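Local coordinates for arylmalonate decarboxylase (Bordetella bronchiseptica, PDB 3DTV), which catalyses the decarboxylation of 2-aryl-2-methylmalonates to 2-arylpropionates, releasing carbon dioxide and taking up a proton, at residues R81-N86 with A139-V144; V120-A125 with G183-C188; H58-Q63 with R94-L99; G10-P15 with A68-M73; T106-G111 with V209-A214. All coordinates share one frame; numbering follows the deposited sequence.

Interaction 1 of 5, residues R81-N86 with A139-V144; sequences RGAAFN and AEESLV
The backbones of 81-86 and 139-144 come nearest at Ala83 and Glu140, whose CA atoms lie 6.5 Å apart where helix 83-97 starts and helix 128-140 ends. Glu140 reaches across with its chain extended beyond CG and brings its carboxylate to the exposed first turn of the other helix. Ala83 N donates to Glu140 OE1 over 3.1 Å, a fairly straight bond (161° at the hydrogen) that meets the oxygen from above the carboxylate plane, 39° out of it. Ala84 N adds a long, weak bond to Glu140 OE2. The carboxylate thus faces the N-terminal end of helix 83-97, where the helix dipole would probably favour its negative charge. Gly82, at the N-cap, packs its CA against OE1; its positive phi suits glycine. Helix 128-140 closes in a Schellman motif with Ser142 as the C-prime residue. Glu141, the first residue to leave the helix, brings only the end of its side chain near Ala83. Bent at chi2 (-83°), Glu141 lays OE1 3.5 Å from Ala83 CB, while OE2 has a weak, long ion pair with Arg113. The Ala83 methyl therefore sits between two carboxylates, 3.4 Å from Glu140 OE2, and also touches Phe137 of helix 128-140.

Interaction 2 of 5, residues V120-A125 with G183-C188; sequences VALATA and GILLSC
Strands 120-124 and 183-187 run side by side in parallel register from Val120-Gly183 to Thr124-Ser187, the inner pair of a four-stranded parallel sheet flanked by helices, one of the two such sheets of this Asp/Glu racemase-clan fold. Their ladder alternates evenly: Leu185 bonds twice to strand 120-124, its N giving a 2.7 Å bond to Ala121 O and its O receiving Ala123 N at 2.8 Å, and the last rung, Ala125 N to Ser187 O, is weak.

On the face of Val120, Leu122 and Leu185, Gly183 has no side chain beside Val120, and the valine's CG2 instead leans forward, coming 3.7 Å from Leu185 CB. The two side chains cross obliquely, and Leu122 CD1 meets the same CB from farther along. Leu138 of helix 128-140 lies over all three. Toward the C-terminal ends of the strands this face turns polar: Thr124 CG2 rests by Ser187 CB, while Thr124 OG1 bonds Asn131 and Ser187 OG bonds the Tyr126 hydroxyl.

The other face is built of small bumps against large ones. Ala121 and Ala123 are low, and the branched chains of Ile184 and Leu186 rise beside them. Ile184 CG2 lies 4.3 Å from Ala123 CB, while Leu186, with CG anti to its backbone N (chi1 178°), swings CD1 toward the neighbouring strand. Helix 164-176 covers this layer through Leu170, Cys171, Ala174 and Phe175. Leu186 CD1 ends 3.4 Å from Ala123 O and 4.0 Å from Ala123 CB.

Interaction 3 of 5, residues H58-Q63 with R94-L99; sequences HARRLQ and REATGL. With SO4 (sulfate ion), chain E; SO4 (sulfate ion), chain G.
Gln63 meets Thr97 and Leu99 where helix 48-64 passes the end of helix 83-97, and this cluster is the tighter part of the contact. Gln63 and Leu99 cross at about a right angle. With CG anti to the backbone N (chi1 -175°), Gln63 directs its aliphatic part at the other segment: CB and CG both lie 3.8 Å from Leu99 CD1, and CG also touches Thr97 O. Thr97 OG1 lies 3.6 Å from Gln63 CB and 3.3 Å from Ala59 O, one turn earlier in helix 48-64. Beneath them Ala59 and Leu99 pack on Val70 of strand 69-72, which joins this edge of the helical layer to the sheet.

Toward solvent the fit slackens. Arg60 runs out extended from CG to NE, and its NE passes Ala96 CB at 4.0 Å. The charged ends turn elsewhere. The Arg61 guanidinium lies over one face of the His58 ring, offset toward the rim, and holds one sulfate ion: NH2 bonds O3 at 3.0 Å, almost straight at 170°, NH1 bonds O2, and a salt bridge to Asp57 steadies the group. Arg94 grips O3 of a second sulfate with NE (3.1 Å) and NH2, and its NH1 forms a salt bridge with Glu95. Apolar carbons thus form most of the contact, whereas the charges of Arg61 and Arg94 are met outside it, by acids and by sulfates probably brought in by the crystallisation liquor.

Interaction 4 of 5, residues G10-P15 with A68-M73; sequences GMIVPP and AVVSLM
Four backbone hydrogen bonds join strand 10-13 to strand 69-72 and the residue after it. Gly10 N donates to Val69 O and Ser71 N returns to Gly10 O, both at 2.9 Å; Ile12 N then bonds Ser71 O at 2.8 Å, and Met73 N reaches Ile12 O at 2.7 Å. The last bond carries the pairing one residue past the end of strand 69-72. Weaker CA-H...O contacts, from Val70 to Gly10 O and from Met11 to Ser71 O, fill the intervals of the parallel ladder.

Outward from the backbone, one face belongs to Ile12, Val70 and Leu72. Ile12 fits between the other two, with CD1 3.9 Å from Val70 CG1 and CG2 3.8 Å from Leu72 CD1. Its branches split this way because CG1 stands anti to the carbonyl carbon and CG2 anti to the backbone N (chi1 -50°). His58, Ala59 and Leu62 of helix 48-64 close over the isoleucine.

On the face of Met11 and Ser71, Met11 meets Met73 from just beyond the strand end. Met11 is extended beyond CG, whereas Met73 is bent at chi2 and chi3, and its chain crosses the straight one at a slant. Met11 CG touches Met73 CG at 3.6 Å, and the methyl carbons, Met11 CE and Met73 CE, are tight at 3.5 Å. Both pack on Phe216 of helix 211-223. Paired on its other edge with strand 33-37, strand 9-13 is one of the two central strands in a four-stranded parallel sheet of order 2-1-3-4, with helices on both faces: the three-layer alpha/beta/alpha arrangement of the Asp/Glu racemase clan.

Interaction 5 of 5, residues T106-G111 with V209-A214; sequences TAVLNG and VSSSPA
Ala107 opens the contact by turning its methyl to the first turn of helix 211-223, where CB lies 3.5 Å from Ala214 O and 4.5 Å from Ala214 CB. In return the Ala214 methyl comes 4.1 Å from Ala107 O. Two alanines facing each other let the helix backbones come close, their CA atoms 5.6 Å apart.

Val108 follows, with CG1 anti to its backbone N (chi1 157°) and CG2 held beside that nitrogen, so it is CG2 that approaches Ser211, 4.1 Å from its CA. The serine's own CB points away from helix 104-114, and its OG is hydrogen-bonded to Ser187 OG, near a bound sulfate ion. Val108 also packs on Leu185 of strand 183-187.

Here helix 104-114 lies across the point where strand 208-210, an edge strand of the second parallel sheet in this two-sheet fold, passes into helix 211-223. Ser210 occupies the N-cap position, and the first full helical bond runs from Ala214 N to Ser210 O. The helix thus follows the strand without an intervening loop.

One turn farther along, Gly111 presents bare backbone to Val209. The valine places CG1 anti to its carbonyl carbon (chi1 -56°), 3.8 Å from Gly111 C, and its side chain also packs on Leu112 and Leu115.

How the interactions relate
Interactions 2 and 4 are buried strand pairings, one in each four-stranded parallel sheet, built on backbone hydrogen bonds; their centres lie about 21 Å apart on opposite sides of the chain's centre. Interaction 5, also buried, is apolar and nearest that centre. It continues the sheet of interaction 2 through bonds between Val209 and both Ile184 and Leu186, and touches interaction 4 where Met73 CE meets Ser212 O. Interactions 1 and 3 are surface contacts at the two ends of helix 83-97: a carboxylate meets the helix start in the former, mainly apolar atoms its end in the latter. Leu99 CB packs on Ala68 O, linking interaction 3 to interaction 4, and Asn86 links interaction 1 to Thr106 of interaction 5.

Interaction 1 of 5, residues R81-N86 with A139-V144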
# COMPACT_ATOMS: atom_id res chain seq x y z
N ARG A 81 -12.20 5.79 5.21
CA ARG A 81 -12.89 6.38 6.33
C ARG A 81 -11.99 7.36 7.07
O ARG A 81 -12.33 7.84 8.15
CB ARG A 81 -13.39 5.28 7.26
CG ARG A 81 -14.01 4.17 6.50
CD ARG A 81 -15.31 3.79 7.08
NE ARG A 81 -16.41 3.69 6.09
CZ ARG A 81 -17.41 4.57 5.96
NH1 ARG A 81 -17.48 5.67 6.73
NH2 ARG A 81 -18.36 4.36 5.05
N GLY A 82 -10.82 7.65 6.47
CA GLY A 82 -10.02 8.76 6.97
C GLY A 82 -8.84 8.23 7.77
O GLY A 82 -8.71 7.02 7.98
N ALA A 83 -7.98 9.14 8.22
CA ALA A 83 -6.69 8.76 8.83
C ALA A 83 -6.90 8.28 10.28
O ALA A 83 -6.19 7.38 10.77
CB ALA A 83 -5.69 9.94 8.79
N ALA A 84 -7.88 8.85 10.97
CA ALA A 84 -8.16 8.52 12.37
C ALA A 84 -8.63 7.05 12.45
O ALA A 84 -8.18 6.27 13.29
CB ALA A 84 -9.21 9.49 12.96
N PHE A 85 -9.54 6.67 11.55
CA PHE A 85 -10.04 5.30 11.49
C PHE A 85 -8.89 4.28 11.18
O PHE A 85 -8.79 3.22 11.82
CB PHE A 85 -11.14 5.19 10.44
CG PHE A 85 -11.65 3.76 10.23
CD1 PHE A 85 -12.63 3.24 11.04
CD2 PHE A 85 -11.10 2.95 9.25
CE1 PHE A 85 -13.15 1.94 10.86
CE2 PHE A 85 -11.57 1.62 9.06
CZ PHE A 85 -12.61 1.13 9.88
N ASN A 86 -8.05 4.61 10.21
CA ASN A 86 -6.85 3.80 9.90
C ASN A 86 -6.02 3.57 11.17
O ASN A 86 -5.64 2.44 11.46
CB ASN A 86 -6.02 4.46 8.80
CG ASN A 86 -4.80 3.64 8.44
OD1 ASN A 86 -4.92 2.48 8.06
ND2 ASN A 86 -3.61 4.24 8.52
N ALA A 139 -4.08 14.59 2.94
CA ALA A 139 -4.04 15.95 3.51
C ALA A 139 -4.22 15.96 5.05
O ALA A 139 -3.62 16.75 5.76
CB ALA A 139 -5.07 16.87 2.80
N GLU A 140 -5.06 15.07 5.57
CA GLU A 140 -5.18 14.83 6.99
C GLU A 140 -3.79 14.54 7.59
O GLU A 140 -3.49 15.00 8.69
CB GLU A 140 -6.11 13.65 7.23
CG GLU A 140 -7.20 13.81 8.29
CD GLU A 140 -8.07 12.54 8.40
OE1 GLU A 140 -8.53 12.04 7.30
OE2 GLU A 140 -8.26 12.04 9.58
N GLU A 141 -2.98 13.74 6.88
CA GLU A 141 -1.64 13.35 7.32
C GLU A 141 -0.54 14.35 6.94
O GLU A 141 0.63 14.06 7.17
CB GLU A 141 -1.30 11.94 6.81
CG GLU A 141 -2.25 10.89 7.42
CD GLU A 141 -1.80 10.44 8.77
OE1 GLU A 141 -2.31 9.42 9.26
OE2 GLU A 141 -0.90 11.04 9.37
N SER A 142 -0.98 15.49 6.38
CA SER A 142 -0.18 16.73 6.10
C SER A 142 0.67 16.63 4.81
O SER A 142 1.62 17.41 4.63
CB SER A 142 0.67 17.20 7.30
OG SER A 142 1.90 16.42 7.36
N LEU A 143 0.35 15.66 3.96
CA LEU A 143 0.85 15.65 2.60
C LEU A 143 -0.03 16.57 1.76
O LEU A 143 -1.17 16.87 2.14
CB LEU A 143 0.81 14.25 1.99
CG LEU A 143 1.69 13.24 2.74
CD1 LEU A 143 1.99 12.06 1.79
CD2 LEU A 143 2.99 13.90 3.18
N VAL A 144 0.50 16.97 0.60
CA VAL A 144 -0.21 17.85 -0.33
C VAL A 144 -0.55 17.15 -1.66
O VAL A 144 0.30 17.06 -2.54
CB VAL A 144 0.62 19.09 -0.60
CG1 VAL A 144 -0.24 20.19 -1.40
CG2 VAL A 144 1.12 19.64 0.70

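Interaction 2 of 5, residues V120-A125 with G183-C188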
# COMPACT_ATOMS: atom_id res chain seq x y z
N VAL A 120 2.17 15.35 -3.77
CA VAL A 120 2.06 14.05 -4.41
C VAL A 120 0.98 14.08 -5.48
O VAL A 120 -0.14 14.52 -5.23
CB VAL A 120 1.77 12.92 -3.33
CG1 VAL A 120 0.49 13.22 -2.56
CG2 VAL A 120 1.74 11.51 -3.99
N ALA A 121 1.30 13.57 -6.66
CA ALA A 121 0.28 13.37 -7.70
C ALA A 121 -0.39 12.00 -7.59
O ALA A 121 0.26 11.01 -7.26
CB ALA A 121 0.90 13.61 -9.13
N LEU A 122 -1.67 11.93 -7.92
CA LEU A 122 -2.42 10.70 -7.73
C LEU A 122 -2.73 9.98 -9.04
O LEU A 122 -3.25 10.58 -9.97
CB LEU A 122 -3.72 11.05 -6.98
CG LEU A 122 -3.70 11.07 -5.45
CD1 LEU A 122 -2.46 11.57 -4.90
CD2 LEU A 122 -4.92 11.82 -4.92
N ALA A 123 -2.43 8.69 -9.11
CA ALA A 123 -2.75 7.84 -10.26
C ALA A 123 -3.42 6.57 -9.78
O ALA A 123 -2.79 5.67 -9.17
CB ALA A 123 -1.48 7.49 -11.06
N THR A 124 -4.72 6.44 -10.03
CA THR A 124 -5.42 5.39 -9.30
C THR A 124 -6.36 4.59 -10.18
O THR A 124 -6.53 4.89 -11.37
CB THR A 124 -6.28 5.94 -8.17
OG1 THR A 124 -7.57 6.28 -8.71
CG2 THR A 124 -5.61 7.16 -7.48
N ALA A 125 -6.99 3.57 -9.59
CA ALA A 125 -7.93 2.78 -10.37
C ALA A 125 -9.33 2.98 -9.75
O ALA A 125 -10.24 2.18 -9.95
CB ALA A 125 -7.48 1.32 -10.41
N GLY A 183 6.49 13.56 -6.24
CA GLY A 183 6.40 12.16 -6.60
C GLY A 183 4.97 11.76 -6.95
O GLY A 183 4.08 12.63 -7.01
N ILE A 184 4.75 10.45 -7.15
CA ILE A 184 3.49 9.96 -7.67
C ILE A 184 3.00 8.82 -6.80
O ILE A 184 3.74 7.88 -6.50
CB ILE A 184 3.60 9.49 -9.13
CG1 ILE A 184 4.24 10.55 -10.00
CG2 ILE A 184 2.24 9.11 -9.65
CD1 ILE A 184 4.33 10.18 -11.49
N LEU A 185 1.75 8.90 -6.38
CA LEU A 185 1.14 7.75 -5.73
C LEU A 185 0.32 6.94 -6.76
O LEU A 185 -0.68 7.46 -7.32
CB LEU A 185 0.31 8.18 -4.53
CG LEU A 185 -0.63 7.15 -3.97
CD1 LEU A 185 0.16 5.95 -3.47
CD2 LEU A 185 -1.47 7.78 -2.84
N LEU A 186 0.79 5.73 -7.07
CA LEU A 186 0.05 4.82 -7.96
C LEU A 186 -0.76 3.85 -7.12
O LEU A 186 -0.23 2.89 -6.51
CB LEU A 186 1.03 4.06 -8.87
CG LEU A 186 0.44 3.02 -9.86
CD1 LEU A 186 -0.67 3.60 -10.74
CD2 LEU A 186 1.57 2.39 -10.74
N SER A 187 -2.06 4.06 -7.06
CA SER A 187 -2.82 3.41 -6.00
C SER A 187 -3.74 2.38 -6.63
O SER A 187 -4.74 2.73 -7.25
CB SER A 187 -3.65 4.40 -5.17
OG SER A 187 -4.04 3.81 -3.92
N CYS A 188 -3.36 1.11 -6.48
CA CYS A 188 -4.13 0.00 -7.04
C CYS A 188 -3.51 -1.33 -6.53
O CYS A 188 -2.77 -2.01 -7.25
CB CYS A 188 -4.15 0.10 -8.57
SG CYS A 188 -2.50 0.45 -9.38

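Interaction 3 of 5, residues H58-Q63 with R94-L99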
# COMPACT_ATOMS: atom_id res chain seq x y z
N HIS A 58 -9.76 -11.75 11.05
CA HIS A 58 -8.72 -12.27 10.17
C HIS A 58 -7.32 -12.02 10.68
O HIS A 58 -6.43 -12.81 10.40
CB HIS A 58 -8.90 -11.75 8.74
CG HIS A 58 -10.07 -12.37 8.05
ND1 HIS A 58 -9.94 -13.42 7.16
CD2 HIS A 58 -11.40 -12.14 8.18
CE1 HIS A 58 -11.15 -13.78 6.75
NE2 HIS A 58 -12.05 -13.04 7.37
N ALA A 59 -7.11 -10.94 11.41
CA ALA A 59 -5.81 -10.75 12.07
C ALA A 59 -5.50 -11.87 13.08
O ALA A 59 -4.36 -12.34 13.19
CB ALA A 59 -5.74 -9.35 12.76
N ARG A 60 -6.52 -12.28 13.83
CA ARG A 60 -6.43 -13.38 14.80
C ARG A 60 -6.14 -14.68 14.07
O ARG A 60 -5.38 -15.51 14.58
CB ARG A 60 -7.75 -13.57 15.58
CG ARG A 60 -8.10 -12.48 16.59
CD ARG A 60 -9.16 -13.02 17.59
NE ARG A 60 -9.90 -11.92 18.19
CZ ARG A 60 -11.12 -11.52 17.82
NH1 ARG A 60 -11.76 -12.13 16.80
NH2 ARG A 60 -11.69 -10.52 18.49
N ARG A 61 -6.75 -14.87 12.90
CA ARG A 61 -6.48 -16.07 12.08
C ARG A 61 -5.01 -16.17 11.66
O ARG A 61 -4.41 -17.23 11.73
CB ARG A 61 -7.33 -16.06 10.82
CG ARG A 61 -8.78 -16.25 11.12
CD ARG A 61 -9.54 -16.40 9.86
NE ARG A 61 -10.97 -16.18 10.03
CZ ARG A 61 -11.87 -16.39 9.07
NH1 ARG A 61 -11.49 -16.87 7.89
NH2 ARG A 61 -13.16 -16.09 9.31
N LEU A 62 -4.43 -15.06 11.22
CA LEU A 62 -3.02 -15.07 10.81
C LEU A 62 -2.11 -15.26 12.04
O LEU A 62 -1.10 -15.92 11.95
CB LEU A 62 -2.68 -13.75 10.10
CG LEU A 62 -3.44 -13.54 8.80
CD1 LEU A 62 -3.33 -12.05 8.35
CD2 LEU A 62 -2.85 -14.49 7.72
N GLN A 63 -2.47 -14.63 13.17
CA GLN A 63 -1.74 -14.85 14.39
C GLN A 63 -1.70 -16.34 14.65
O GLN A 63 -0.61 -16.91 14.90
CB GLN A 63 -2.38 -14.12 15.57
CG GLN A 63 -1.62 -14.21 16.83
CD GLN A 63 -1.90 -15.51 17.58
OE1 GLN A 63 -3.06 -15.95 17.73
NE2 GLN A 63 -0.83 -16.16 18.05
N ARG A 94 -3.79 -4.89 16.69
CA ARG A 94 -2.69 -5.20 17.58
C ARG A 94 -3.17 -5.73 18.94
O ARG A 94 -2.57 -6.64 19.50
CB ARG A 94 -1.87 -3.94 17.83
CG ARG A 94 -0.61 -4.30 18.59
CD ARG A 94 -0.42 -3.45 19.80
NE ARG A 94 -0.19 -2.10 19.37
CZ ARG A 94 -0.72 -1.03 19.95
NH1 ARG A 94 -1.52 -1.14 21.02
NH2 ARG A 94 -0.43 0.15 19.45
N GLU A 95 -4.20 -5.10 19.50
CA GLU A 95 -4.75 -5.54 20.78
C GLU A 95 -5.40 -6.92 20.66
O GLU A 95 -5.35 -7.70 21.64
CB GLU A 95 -5.74 -4.49 21.33
CG GLU A 95 -5.06 -3.18 21.68
CD GLU A 95 -4.11 -3.30 22.85
OE1 GLU A 95 -4.28 -4.20 23.68
OE2 GLU A 95 -3.19 -2.48 22.98
N ALA A 96 -6.00 -7.24 19.51
CA ALA A 96 -6.64 -8.59 19.35
C ALA A 96 -5.60 -9.67 19.22
O ALA A 96 -5.87 -10.84 19.43
CB ALA A 96 -7.53 -8.65 18.11
N THR A 97 -4.39 -9.27 18.84
CA THR A 97 -3.47 -10.22 18.24
C THR A 97 -2.15 -10.31 19.02
O THR A 97 -1.50 -11.35 19.00
CB THR A 97 -3.25 -9.69 16.81
OG1 THR A 97 -3.36 -10.72 15.88
CG2 THR A 97 -2.02 -8.96 16.67
N GLY A 98 -1.76 -9.23 19.71
CA GLY A 98 -0.46 -9.16 20.36
C GLY A 98 0.70 -8.98 19.40
O GLY A 98 1.84 -9.12 19.78
N LEU A 99 0.42 -8.65 18.14
CA LEU A 99 1.46 -8.54 17.12
C LEU A 99 1.49 -7.10 16.59
O LEU A 99 0.45 -6.42 16.61
CB LEU A 99 1.18 -9.49 15.94
CG LEU A 99 0.92 -10.99 16.26
CD1 LEU A 99 0.55 -11.75 15.00
CD2 LEU A 99 2.15 -11.67 16.93
S SO4 E . -14.75 -17.54 6.38
O1 SO4 E . -15.76 -18.10 5.48
O2 SO4 E . -13.75 -16.78 5.64
O3 SO4 E . -15.42 -16.69 7.38
O4 SO4 E . -14.08 -18.61 7.11
S SO4 G . 1.86 -1.25 16.15
O1 SO4 G . 1.22 -0.11 15.38
O2 SO4 G . 3.24 -1.53 15.71
O3 SO4 G . 1.94 -0.80 17.53
O4 SO4 G . 1.02 -2.44 15.92

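Interaction 4 of 5, residues G10-P15 with A68-M73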
# COMPACT_ATOMS: atom_id res chain seq x y z
N GLY A 10 1.99 -11.89 7.87
CA GLY A 10 0.59 -12.17 7.57
C GLY A 10 -0.04 -10.99 6.83
O GLY A 10 0.20 -9.79 7.17
N MET A 11 -0.86 -11.29 5.82
CA MET A 11 -1.52 -10.23 5.10
C MET A 11 -3.00 -10.50 5.02
O MET A 11 -3.44 -11.53 4.54
CB MET A 11 -0.95 -10.14 3.70
CG MET A 11 0.48 -9.61 3.71
SD MET A 11 1.21 -9.42 2.07
CE MET A 11 2.60 -8.29 2.45
N ILE A 12 -3.77 -9.53 5.47
CA ILE A 12 -5.19 -9.54 5.24
C ILE A 12 -5.48 -8.96 3.88
O ILE A 12 -5.13 -7.81 3.58
CB ILE A 12 -5.93 -8.75 6.36
CG1 ILE A 12 -5.49 -9.22 7.76
CG2 ILE A 12 -7.46 -8.84 6.16
CD1 ILE A 12 -6.10 -8.36 8.88
N VAL A 13 -6.14 -9.74 3.05
CA VAL A 13 -6.27 -9.37 1.65
C VAL A 13 -7.76 -9.20 1.33
O VAL A 13 -8.57 -9.87 1.88
CB VAL A 13 -5.58 -10.47 0.82
CG1 VAL A 13 -6.46 -11.00 -0.29
CG2 VAL A 13 -4.18 -10.06 0.40
N PRO A 14 -8.11 -8.28 0.43
CA PRO A 14 -9.51 -8.10 0.14
C PRO A 14 -10.23 -9.33 -0.44
O PRO A 14 -11.30 -9.65 0.04
CB PRO A 14 -9.51 -6.96 -0.90
CG PRO A 14 -8.21 -6.20 -0.66
CD PRO A 14 -7.24 -7.33 -0.32
N PRO A 15 -9.69 -9.98 -1.52
CA PRO A 15 -10.40 -11.16 -2.11
C PRO A 15 -10.77 -12.29 -1.13
O PRO A 15 -10.07 -12.52 -0.16
CB PRO A 15 -9.42 -11.64 -3.21
CG PRO A 15 -8.70 -10.37 -3.61
CD PRO A 15 -8.48 -9.65 -2.30
N ALA A 68 4.24 -13.23 12.40
CA ALA A 68 4.93 -12.38 13.37
C ALA A 68 4.40 -10.96 13.34
O ALA A 68 4.47 -10.25 14.33
CB ALA A 68 6.45 -12.40 13.11
N VAL A 69 3.93 -10.52 12.18
CA VAL A 69 3.27 -9.20 12.05
C VAL A 69 2.10 -9.36 11.09
O VAL A 69 2.03 -10.37 10.38
CB VAL A 69 4.20 -8.06 11.48
CG1 VAL A 69 5.42 -7.84 12.35
CG2 VAL A 69 4.59 -8.34 10.05
N VAL A 70 1.20 -8.38 11.07
CA VAL A 70 0.01 -8.45 10.24
C VAL A 70 -0.22 -7.13 9.50
O VAL A 70 -0.25 -6.08 10.12
CB VAL A 70 -1.21 -8.77 11.11
CG1 VAL A 70 -2.50 -8.59 10.30
CG2 VAL A 70 -1.12 -10.24 11.66
N SER A 71 -0.34 -7.17 8.16
CA SER A 71 -0.70 -5.98 7.39
C SER A 71 -2.07 -6.15 6.79
O SER A 71 -2.37 -7.18 6.20
CB SER A 71 0.34 -5.69 6.25
OG SER A 71 -0.05 -4.48 5.58
N LEU A 72 -2.93 -5.17 6.97
CA LEU A 72 -4.15 -5.03 6.18
C LEU A 72 -3.82 -4.50 4.78
O LEU A 72 -3.58 -3.30 4.57
CB LEU A 72 -5.17 -4.08 6.88
CG LEU A 72 -6.47 -3.81 6.11
CD1 LEU A 72 -7.26 -5.09 5.80
CD2 LEU A 72 -7.32 -2.80 6.90
N MET A 73 -3.87 -5.40 3.81
CA MET A 73 -3.25 -5.12 2.53
C MET A 73 -4.32 -4.67 1.56
O MET A 73 -4.46 -5.26 0.52
CB MET A 73 -2.54 -6.37 1.98
CG MET A 73 -1.20 -6.63 2.64
SD MET A 73 0.08 -5.38 2.18
CE MET A 73 0.62 -6.13 0.60

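Interaction 5 of 5, residues T106-G111 with V209-A214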
# COMPACT_ATOMS: atom_id res chain seq x y z
N THR A 106 -1.05 3.04 5.67
CA THR A 106 0.14 3.43 6.46
C THR A 106 1.45 3.16 5.67
O THR A 106 2.42 3.95 5.72
CB THR A 106 0.15 2.63 7.78
OG1 THR A 106 -0.99 3.02 8.57
CG2 THR A 106 1.48 2.80 8.55
N ALA A 107 1.47 2.03 4.93
CA ALA A 107 2.62 1.65 4.10
C ALA A 107 2.90 2.75 3.08
O ALA A 107 4.03 3.12 2.81
CB ALA A 107 2.34 0.34 3.36
N VAL A 108 1.83 3.22 2.48
CA VAL A 108 1.88 4.36 1.54
C VAL A 108 2.40 5.64 2.16
O VAL A 108 3.26 6.29 1.58
CB VAL A 108 0.48 4.59 0.84
CG1 VAL A 108 0.37 6.00 0.34
CG2 VAL A 108 0.34 3.59 -0.31
N LEU A 109 1.90 6.01 3.35
CA LEU A 109 2.42 7.21 4.04
C LEU A 109 3.89 7.03 4.35
O LEU A 109 4.71 7.90 4.07
CB LEU A 109 1.69 7.44 5.35
CG LEU A 109 0.25 7.89 5.32
CD1 LEU A 109 -0.26 7.91 6.73
CD2 LEU A 109 0.21 9.31 4.63
N ASN A 110 4.23 5.89 4.94
CA ASN A 110 5.63 5.55 5.24
C ASN A 110 6.53 5.65 3.98
O ASN A 110 7.64 6.16 4.05
CB ASN A 110 5.74 4.15 5.87
CG ASN A 110 5.23 4.08 7.33
OD1 ASN A 110 5.02 2.99 7.91
ND2 ASN A 110 5.10 5.22 7.95
N GLY A 111 6.07 5.12 2.84
CA GLY A 111 6.90 5.12 1.59
C GLY A 111 7.05 6.53 1.06
O GLY A 111 8.18 6.98 0.67
N VAL A 209 5.43 5.74 -5.52
CA VAL A 209 5.04 4.81 -4.45
C VAL A 209 3.75 4.16 -4.90
O VAL A 209 2.77 4.84 -5.23
CB VAL A 209 4.86 5.50 -3.07
CG1 VAL A 209 6.09 6.26 -2.64
CG2 VAL A 209 3.70 6.43 -3.07
N SER A 210 3.78 2.84 -5.00
CA SER A 210 2.62 2.07 -5.43
C SER A 210 2.09 1.20 -4.24
O SER A 210 2.87 0.62 -3.48
CB SER A 210 3.08 1.20 -6.61
OG SER A 210 2.03 0.39 -7.09
N SER A 211 0.77 1.11 -4.10
CA SER A 211 0.11 0.47 -2.96
C SER A 211 0.65 -0.89 -2.57
O SER A 211 1.06 -1.10 -1.42
CB SER A 211 -1.38 0.34 -3.28
OG SER A 211 -1.89 1.64 -3.32
N SER A 212 0.66 -1.81 -3.53
CA SER A 212 0.94 -3.21 -3.25
C SER A 212 2.43 -3.39 -2.93
O SER A 212 2.76 -3.92 -1.86
CB SER A 212 0.57 -4.09 -4.45
OG SER A 212 0.76 -5.46 -4.10
N PRO A 213 3.32 -2.91 -3.81
CA PRO A 213 4.74 -2.97 -3.46
C PRO A 213 5.10 -2.26 -2.15
O PRO A 213 5.88 -2.82 -1.37
CB PRO A 213 5.44 -2.30 -4.68
CG PRO A 213 4.45 -2.45 -5.78
CD PRO A 213 3.13 -2.28 -5.14
N ALA A 214 4.52 -1.08 -1.91
CA ALA A 214 4.74 -0.35 -0.68
C ALA A 214 4.25 -1.18 0.53
O ALA A 214 4.88 -1.19 1.58
CB ALA A 214 4.05 1.06 -0.72